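Local coordinates for protein predicted component of a thermophile-specific DNA repair system, contains a RAMP domain (Methanopyrus kandleri, PDB 4N0L) that probably binds crRNA as the RAMP-family Csm3 subunit of a type III-A CRISPR antiviral complex, with an RRM-like fold and a zinc-binding site, at residues Pro74-Gly79 against Asp146-Tyr151. Residues are numbered along the deposited sequence; the frame is centred on the assembly and turned at random.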
loop_
_atom_site.group_PDB
_atom_site.type_symbol
_atom_site.label_atom_id
_atom_site.label_comp_id
_atom_site.label_asym_id
_atom_site.label_seq_id
_atom_site.Cartn_x
_atom_site.Cartn_y
_atom_site.Cartn_z
ATOM N N PRO A 74 17.036 13.670 2.802
ATOM C CA PRO A 74 16.266 13.489 1.564
ATOM C C PRO A 74 17.105 13.449 0.282
ATOM O O PRO A 74 16.710 12.765 -0.666
ATOM C CB PRO A 74 15.320 14.702 1.557
ATOM C CG PRO A 74 15.855 15.648 2.587
ATOM C CD PRO A 74 16.541 14.802 3.602
ATOM N N ASP A 75 18.235 14.149 0.249
ATOM C CA ASP A 75 19.139 14.072 -0.898
ATOM C C ASP A 75 19.599 12.635 -1.143
ATOM O O ASP A 75 19.617 12.166 -2.278
ATOM C CB ASP A 75 20.351 14.984 -0.697
ATOM C CG ASP A 75 20.036 16.444 -0.966
ATOM O OD1 ASP A 75 18.899 16.746 -1.388
ATOM O OD2 ASP A 75 20.933 17.290 -0.764
ATOM N N VAL A 76 19.966 11.941 -0.071
ATOM C CA VAL A 76 20.389 10.549 -0.165
ATOM C C VAL A 76 19.219 9.626 -0.504
ATOM O O VAL A 76 19.339 8.736 -1.349
ATOM C CB VAL A 76 21.047 10.073 1.153
ATOM C CG1 VAL A 76 21.315 8.573 1.116
ATOM C CG2 VAL A 76 22.331 10.844 1.414
ATOM N N PHE A 77 18.083 9.848 0.150
ATOM C CA PHE A 77 16.936 8.958 0.003
ATOM C C PHE A 77 16.261 9.073 -1.366
ATOM O O PHE A 77 15.873 8.065 -1.955
ATOM C CB PHE A 77 15.915 9.229 1.111
ATOM C CG PHE A 77 14.781 8.246 1.143
ATOM C CD1 PHE A 77 14.986 6.947 1.582
ATOM C CD2 PHE A 77 13.509 8.619 0.739
ATOM C CE1 PHE A 77 13.945 6.037 1.614
ATOM C CE2 PHE A 77 12.462 7.716 0.772
ATOM C CZ PHE A 77 12.680 6.423 1.208
ATOM N N PHE A 78 16.117 10.296 -1.869
ATOM C CA PHE A 78 15.407 10.513 -3.127
ATOM C C PHE A 78 16.344 10.715 -4.315
ATOM O O PHE A 78 15.923 10.597 -5.469
ATOM C CB PHE A 78 14.466 11.712 -3.008
ATOM C CG PHE A 78 13.292 11.476 -2.095
ATOM C CD1 PHE A 78 12.350 10.504 -2.395
ATOM C CD2 PHE A 78 13.130 12.228 -0.941
ATOM C CE1 PHE A 78 11.268 10.282 -1.556
ATOM C CE2 PHE A 78 12.049 12.014 -0.103
ATOM C CZ PHE A 78 11.117 11.040 -0.411
ATOM N N GLY A 79 17.611 11.007 -4.030
ATOM C CA GLY A 79 18.603 11.228 -5.067
ATOM C C GLY A 79 18.187 12.249 -6.108
ATOM O O GLY A 79 17.847 13.386 -5.778
ATOM N N ASP A 146 27.327 14.566 -5.808
ATOM C CA ASP A 146 27.093 13.145 -5.585
ATOM C C ASP A 146 26.986 12.846 -4.095
ATOM O O ASP A 146 27.977 12.923 -3.369
ATOM C CB ASP A 146 28.210 12.312 -6.221
ATOM C CG ASP A 146 28.034 10.824 -5.989
ATOM O OD1 ASP A 146 29.055 10.108 -5.913
ATOM O OD2 ASP A 146 26.874 10.369 -5.895
ATOM N N PRO A 147 25.772 12.513 -3.632
ATOM C CA PRO A 147 25.516 12.256 -2.213
ATOM C C PRO A 147 25.829 10.820 -1.804
ATOM O O PRO A 147 25.723 10.488 -0.625
ATOM C CB PRO A 147 24.023 12.543 -2.082
ATOM C CG PRO A 147 23.470 12.113 -3.402
ATOM C CD PRO A 147 24.532 12.454 -4.429
ATOM N N TYR A 148 26.200 9.983 -2.767
ATOM C CA TYR A 148 26.393 8.559 -2.507
ATOM C C TYR A 148 27.863 8.157 -2.408
ATOM O O TYR A 148 28.191 6.970 -2.471
ATOM C CB TYR A 148 25.699 7.736 -3.591
ATOM C CG TYR A 148 24.212 7.978 -3.650
ATOM C CD1 TYR A 148 23.433 7.897 -2.502
ATOM C CD2 TYR A 148 23.585 8.298 -4.847
ATOM C CE1 TYR A 148 22.072 8.121 -2.546
ATOM C CE2 TYR A 148 22.221 8.526 -4.901
ATOM C CZ TYR A 148 21.470 8.436 -3.746
ATOM O OH TYR A 148 20.114 8.659 -3.788
ATOM N N GLY A 149 28.738 9.143 -2.241
ATOM C CA GLY A 149 30.168 8.898 -2.176
ATOM C C GLY A 149 30.553 7.945 -1.060
ATOM O O GLY A 149 31.376 7.049 -1.252
ATOM N N ARG A 150 29.952 8.136 0.110
ATOM C CA ARG A 150 30.265 7.316 1.276
ATOM C C ARG A 150 29.713 5.896 1.171
ATOM O O ARG A 150 30.097 5.021 1.943
ATOM C CB ARG A 150 29.723 7.978 2.545
ATOM C CG ARG A 150 28.216 7.890 2.664
ATOM C CD ARG A 150 27.692 8.662 3.861
ATOM N NE ARG A 150 27.900 7.940 5.114
ATOM C CZ ARG A 150 27.593 8.424 6.312
ATOM N NH1 ARG A 150 27.065 9.634 6.425
ATOM N NH2 ARG A 150 27.813 7.697 7.400
ATOM N N TYR A 151 28.805 5.668 0.228
ATOM C CA TYR A 151 28.203 4.347 0.067
ATOM C C TYR A 151 28.840 3.564 -1.074
ATOM O O TYR A 151 28.841 2.331 -1.068
ATOM C CB TYR A 151 26.692 4.472 -0.149
ATOM C CG TYR A 151 26.007 5.266 0.942
ATOM C CD1 TYR A 151 25.868 4.744 2.221
ATOM C CD2 TYR A 151 25.517 6.543 0.698
ATOM C CE1 TYR A 151 25.254 5.465 3.226
ATOM C CE2 TYR A 151 24.898 7.274 1.699
ATOM C CZ TYR A 151 24.772 6.729 2.959
ATOM O OH TYR A 151 24.159 7.451 3.958
#
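Val76, in the short helix 74-78, comes closest to the loop segment 146-151 at Pro147, their CA atoms 5.8 Å apart, and the loop reaches the last turn of the helix through side chains. The one hydrogen bond between the two segments runs from Tyr148 OH to Val76 O, 2.6 Å, with the donor lying 35° out of the carbonyl plane, while that oxygen sits at the ring's edge, near its plane. The carbonyl, close to the helix end, thus gains a side-chain donor. The same hydroxyl lies 3.2 Å from Gly79 CA, where the chain leaves the helix with positive phi, so the tyrosine tip is set against the backbone there.

Val76 spreads its two methyls over different partners. CG1, anti to the backbone N (chi1 172°), meets both tyrosines, 3.8 Å from Tyr148 CE1 and 3.9 Å from Tyr151 CE2, in two directions roughly at right angles. CG2 turns instead to Pro147, whose CB is 4.2 Å away. The CG of this proline also lies over the centre of one face of the Tyr148 ring, which probably helps to hold the ring in place. Within the loop, an Asx turn holds the backbone: Tyr148 N donates to Asp146 OD2, from above the carboxylate plane.

Asp75 OD2 is hydrogen-bonded to Tyr145 OH, just before segment 146-151 in the same loop. Pro147 and Tyr148 rest on Leu136 of helix 133-137; elsewhere on helix 74-78, Phe78 packs against helix 51-69 and Phe77 stacks on the zinc ligand His86, joining the loop's anchor to the zinc-binding region.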